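Local coordinates for Sfrice_029225 (Spodoptera frugiperda, PDB 6I50), which is Eiger, a secreted arthropod cytokine of the tumour necrosis factor family that probably signals by binding a TNF-type receptor, at the interface of chains A and B. Numbering follows the deposited sequence. Chains: chain A/B, Sfrice_029225.

Contact 1: the interface of chains A and B. Residues chain A 104-106, 121-123; chain B 75, 119-120.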
loop_
_atom_site.group_PDB
_atom_site.type_symbol
_atom_site.label_atom_id
_atom_site.label_comp_id
_atom_site.label_asym_id
_atom_site.label_seq_id
_atom_site.Cartn_x
_atom_site.Cartn_y
_atom_site.Cartn_z
ATOM N N GLN A 104 -1.683 -7.848 -9.081
ATOM C CA GLN A 104 -0.408 -8.539 -9.209
ATOM C C GLN A 104 0.701 -7.671 -8.637
ATOM O O GLN A 104 0.665 -6.443 -8.757
ATOM C CB GLN A 104 -0.095 -8.889 -10.667
ATOM C CG GLN A 104 1.185 -9.706 -10.840
ATOM C CD GLN A 104 1.311 -10.320 -12.218
ATOM O OE1 GLN A 104 0.436 -10.157 -13.063
ATOM N NE2 GLN A 104 2.405 -11.033 -12.450
ATOM N N CYS A 105 1.676 -8.325 -8.008
ATOM C CA CYS A 105 2.852 -7.693 -7.432
ATOM C C CYS A 105 4.083 -8.442 -7.921
ATOM O O CYS A 105 4.041 -9.660 -8.108
ATOM C CB CYS A 105 2.788 -7.715 -5.896
ATOM S SG CYS A 105 4.068 -6.798 -5.027
ATOM N N ALA A 106 5.182 -7.715 -8.141
ATOM C CA ALA A 106 6.402 -8.378 -8.587
ATOM C C ALA A 106 7.620 -7.641 -8.052
ATOM O O ALA A 106 7.615 -6.417 -7.914
ATOM C CB ALA A 106 6.469 -8.468 -10.118
ATOM N N CYS A 121 6.244 -8.107 -0.830
ATOM C CA CYS A 121 5.590 -7.639 -2.048
ATOM C C CYS A 121 4.168 -7.250 -1.668
ATOM O O CYS A 121 3.347 -8.124 -1.367
ATOM C CB CYS A 121 5.598 -8.719 -3.135
ATOM S SG CYS A 121 5.641 -8.101 -4.861
ATOM N N PHE A 122 3.889 -5.947 -1.670
ATOM C CA PHE A 122 2.613 -5.397 -1.231
ATOM C C PHE A 122 1.878 -4.764 -2.408
ATOM O O PHE A 122 2.490 -4.086 -3.241
ATOM C CB PHE A 122 2.821 -4.345 -0.129
ATOM C CG PHE A 122 1.551 -3.680 0.325
ATOM C CD1 PHE A 122 0.981 -2.634 -0.406
ATOM C CD2 PHE A 122 0.929 -4.096 1.491
ATOM C CE1 PHE A 122 -0.199 -2.050 0.004
ATOM C CE2 PHE A 122 -0.248 -3.510 1.916
ATOM C CZ PHE A 122 -0.816 -2.481 1.170
ATOM N N SER A 123 0.559 -4.955 -2.456
ATOM C CA SER A 123 -0.276 -4.177 -3.364
ATOM C C SER A 123 -1.672 -4.044 -2.775
ATOM O O SER A 123 -2.076 -4.813 -1.898
ATOM C CB SER A 123 -0.345 -4.795 -4.770
ATOM O OG SER A 123 -0.877 -3.856 -5.704
ATOM N N GLN B 75 0.188 2.341 -8.408
ATOM C CA GLN B 75 1.138 1.274 -8.706
ATOM C C GLN B 75 1.551 1.356 -10.167
ATOM O O GLN B 75 0.694 1.398 -11.058
ATOM C CB GLN B 75 0.554 -0.109 -8.420
ATOM C CG GLN B 75 1.521 -1.240 -8.766
ATOM C CD GLN B 75 1.113 -2.549 -8.132
ATOM O OE1 GLN B 75 1.084 -2.673 -6.907
ATOM N NE2 GLN B 75 0.805 -3.546 -8.965
ATOM N N ASN B 119 9.188 -5.219 -11.816
ATOM C CA ASN B 119 9.146 -4.635 -10.478
ATOM C C ASN B 119 7.932 -3.725 -10.398
ATOM O O ASN B 119 7.842 -2.761 -11.160
ATOM C CB ASN B 119 10.414 -3.830 -10.175
ATOM C CG ASN B 119 11.560 -4.695 -9.722
ATOM O OD1 ASN B 119 11.548 -5.227 -8.612
ATOM N ND2 ASN B 119 12.571 -4.831 -10.572
ATOM N N SER B 120 7.014 -4.012 -9.479
ATOM C CA SER B 120 5.880 -3.129 -9.238
ATOM C C SER B 120 6.244 -2.155 -8.119
ATOM O O SER B 120 6.822 -2.551 -7.101
ATOM C CB SER B 120 4.623 -3.932 -8.889
ATOM O OG SER B 120 4.817 -4.789 -7.777
HETATM O O HOH W 1 3.522 -3.626 -5.781
HETATM O O HOH W 2 7.142 -4.882 -5.567
#

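Contact 2: the interface of chains A and B. Residues chain A 124-127, 160; chain B 7, 45, 73, 154, 158.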
loop_
_atom_site.group_PDB
_atom_site.type_symbol
_atom_site.label_atom_id
_atom_site.label_comp_id
_atom_site.label_asym_id
_atom_site.label_seq_id
_atom_site.Cartn_x
_atom_site.Cartn_y
_atom_site.Cartn_z
ATOM N N ALA A 124 -2.407 -3.053 -3.274
ATOM C CA ALA A 124 -3.751 -2.779 -2.786
ATOM C C ALA A 124 -4.507 -2.005 -3.849
ATOM O O ALA A 124 -3.907 -1.336 -4.691
ATOM C CB ALA A 124 -3.721 -1.995 -1.466
ATOM N N ALA A 125 -5.836 -2.107 -3.806
ATOM C CA ALA A 125 -6.668 -1.353 -4.739
ATOM C C ALA A 125 -8.118 -1.416 -4.288
ATOM O O ALA A 125 -8.508 -2.293 -3.514
ATOM C CB ALA A 125 -6.545 -1.887 -6.171
ATOM N N ALA A 126 -8.915 -0.472 -4.796
ATOM C CA ALA A 126 -10.367 -0.505 -4.632
ATOM C C ALA A 126 -10.959 -1.391 -5.723
ATOM O O ALA A 126 -10.892 -1.050 -6.907
ATOM C CB ALA A 126 -10.952 0.903 -4.699
ATOM N N LEU A 127 -11.533 -2.529 -5.331
ATOM C CA LEU A 127 -11.959 -3.570 -6.260
ATOM C C LEU A 127 -13.439 -3.873 -6.075
ATOM O O LEU A 127 -13.942 -3.888 -4.949
ATOM C CB LEU A 127 -11.150 -4.855 -6.038
ATOM C CG LEU A 127 -9.640 -4.770 -6.273
ATOM C CD1 LEU A 127 -8.964 -6.030 -5.739
ATOM C CD2 LEU A 127 -9.333 -4.552 -7.753
ATOM N N LEU A 160 -16.080 -0.513 1.215
ATOM C CA LEU A 160 -16.132 0.943 1.179
ATOM C C LEU A 160 -17.487 1.488 0.768
ATOM O O LEU A 160 -17.877 2.562 1.242
ATOM C CB LEU A 160 -15.085 1.490 0.205
ATOM C CG LEU A 160 -13.641 1.076 0.458
ATOM C CD1 LEU A 160 -12.754 1.712 -0.609
ATOM C CD2 LEU A 160 -13.213 1.495 1.846
ATOM N N HIS B 7 -11.242 4.498 -9.545
ATOM C CA HIS B 7 -10.080 3.656 -9.788
ATOM C C HIS B 7 -9.838 3.611 -11.288
ATOM O O HIS B 7 -10.762 3.332 -12.052
ATOM C CB HIS B 7 -10.290 2.238 -9.249
ATOM C CG HIS B 7 -9.118 1.332 -9.466
ATOM N ND1 HIS B 7 -8.067 1.250 -8.576
ATOM C CD2 HIS B 7 -8.826 0.475 -10.472
ATOM C CE1 HIS B 7 -7.186 0.369 -9.019
ATOM N NE2 HIS B 7 -7.625 -0.118 -10.165
ATOM N N TRP B 45 -16.433 -0.515 -12.167
ATOM C CA TRP B 45 -17.246 0.057 -11.098
ATOM C C TRP B 45 -17.188 1.577 -11.116
ATOM O O TRP B 45 -18.149 2.239 -10.711
ATOM C CB TRP B 45 -16.825 -0.499 -9.730
ATOM C CG TRP B 45 -15.532 0.008 -9.128
ATOM C CD1 TRP B 45 -14.339 -0.660 -9.071
ATOM C CD2 TRP B 45 -15.322 1.255 -8.441
ATOM N NE1 TRP B 45 -13.394 0.101 -8.417
ATOM C CE2 TRP B 45 -13.972 1.281 -8.020
ATOM C CE3 TRP B 45 -16.140 2.353 -8.147
ATOM C CZ2 TRP B 45 -13.424 2.364 -7.328
ATOM C CZ3 TRP B 45 -15.595 3.430 -7.466
ATOM C CH2 TRP B 45 -14.248 3.427 -7.062
ATOM N N TYR B 73 -3.700 6.086 -4.055
ATOM C CA TYR B 73 -2.746 4.996 -4.214
ATOM C C TYR B 73 -2.368 4.866 -5.684
ATOM O O TYR B 73 -3.172 5.148 -6.579
ATOM C CB TYR B 73 -3.302 3.667 -3.664
ATOM C CG TYR B 73 -4.607 3.237 -4.294
ATOM C CD1 TYR B 73 -4.617 2.525 -5.494
ATOM C CD2 TYR B 73 -5.827 3.542 -3.694
ATOM C CE1 TYR B 73 -5.810 2.145 -6.087
ATOM C CE2 TYR B 73 -7.029 3.155 -4.278
ATOM C CZ TYR B 73 -7.009 2.457 -5.473
ATOM O OH TYR B 73 -8.194 2.078 -6.055
ATOM N N PHE B 154 -2.022 1.063 -11.960
ATOM C CA PHE B 154 -3.291 1.729 -11.677
ATOM C C PHE B 154 -3.063 2.948 -10.791
ATOM O O PHE B 154 -2.001 3.117 -10.185
ATOM C CB PHE B 154 -4.282 0.770 -11.007
ATOM C CG PHE B 154 -3.680 -0.055 -9.894
ATOM C CD1 PHE B 154 -3.541 0.471 -8.618
ATOM C CD2 PHE B 154 -3.269 -1.359 -10.124
ATOM C CE1 PHE B 154 -2.989 -0.284 -7.597
ATOM C CE2 PHE B 154 -2.719 -2.120 -9.105
ATOM C CZ PHE B 154 -2.588 -1.583 -7.835
ATOM N N VAL B 158 -9.948 7.697 -2.949
ATOM C CA VAL B 158 -11.190 7.600 -2.199
ATOM C C VAL B 158 -11.234 8.788 -1.254
ATOM O O VAL B 158 -10.347 8.939 -0.407
ATOM C CB VAL B 158 -11.289 6.283 -1.406
ATOM C CG1 VAL B 158 -12.608 6.225 -0.639
ATOM C CG2 VAL B 158 -11.128 5.065 -2.317
#

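Contact 1: the interface of chains A and B
B:Ser120 meets A:Ala106 through both its backbone and its hydroxyl, in the subunit interface of a tumour necrosis factor jelly-roll trimer. B:Ser120 N hydrogen-bonds A:Ala106 O at 2.9 Å. The side chain closes a second link, because OG stands between its own backbone N and carbonyl carbon (chi1 56°), turned toward chain A. There B:Ser120 OG accepts from A:Ala106 N at 3.0 Å, with 170° at the hydrogen, and donates a longer bond back to A:Ala106 O. That carbonyl oxygen thus takes two donors from one serine, both tilted from its plane, and a water as well, which also bonds B:Ser120 O. Strand 100-108 of chain A is in this way met by the start of strand 117-129 of chain B. Close by lies the disulfide A:Cys105-A:Cys121, which ties strand 100-108 to chain A's own strand 117-129; A:Cys105 SG comes to 3.5 Å from B:Ser120 OG.

B:Gln75 reaches across from strand 68-80 with an extended side chain, CG anti to the backbone N (chi1 178°), and its amide bonds both of those chain A strands. B:Gln75 NE2 donates to A:Gln104 O at 2.9 Å, nearly head-on to the carbonyl and close to the plane of the amide. On the other branch B:Gln75 OE1 accepts from A:Ser123 OG at 2.6 Å, the hydroxyl standing above the carbonyl plane instead of on a lone pair. A second water joins B:Gln75 OE1, A:Phe122 O and B:Ser120 OG, which lies 2.6 Å from it. Because A:Gln104 O can only accept, it is the partner that places NE2 on this side; the hydroxyl of A:Ser123 fits by donating. A leucine in place of B:Gln75 would probably leave A:Gln104 O without its donor and A:Ser123 OG without its acceptor, setting that hydroxyl free to turn.

Contact 2: the interface of chains A and B
The backbone of A:Ala126, extended (phi -84°, psi 113°) in strand 117-129 of the jelly roll, directs both polar groups at chain B: its N donates to B:Tyr73 OH and its O accepts from B:Trp45 NE1. A:Ala126 N lies 2.9 Å from B:Tyr73 OH in a fairly straight bond. B:Tyr73 CG stands between its backbone N and carbonyl carbon (chi1 57°), which turns the ring and its hydroxyl toward A:Ala125 and A:Ala126. B:Tyr73 OH also hydrogen-bonds B:His7 ND1 of its own chain at 2.7 Å, which probably helps to hold it in place; the imidazole would be expected to influence which way the phenol proton points. B:Trp45 NE1 is 3.1 Å from A:Ala126 O, and this bond is less straight: NE1 stands above the carbonyl plane, well away from a lone pair, and the oxygen is tilted from the indole plane. That same oxygen lies over one face of the B:His7 ring, toward its rim.

The small side chains of A:Ala125 and A:Ala126 probably allow the strand to come this near. A:Ala125 CB touches B:His7 CE1 at 3.7 Å and also sits over the rim of one face of B:Phe154. The B:Phe154 ring in turn presents CD1 to the edge of B:Tyr73. A:Ala126, with the most surface buried here, lays CB against B:Trp45 CZ2. Farther along, the side chains of A:Leu160 and B:Val158 cross obliquely, with A:Leu160 CD1 4.1 Å from B:Val158 CG2.

The C-alpha centres of contact 1 and contact 2 lie about 15 Å apart along one subunit interface. Strand 117-129 of chain A runs through both, and strand 68-80 of chain B serves both through B:Gln75 and B:Tyr73. Contact 1 is mostly polar and includes bridging waters, whereas contact 2 adds aromatic rings and aliphatic groups and buries about twice the surface. The pairing is not an exact two-fold: each chain uses different surfaces toward its neighbour, as suits the deposited assembly of three copies and the trimers typical of TNF cytokines. Both contacts should therefore recur around the trimer.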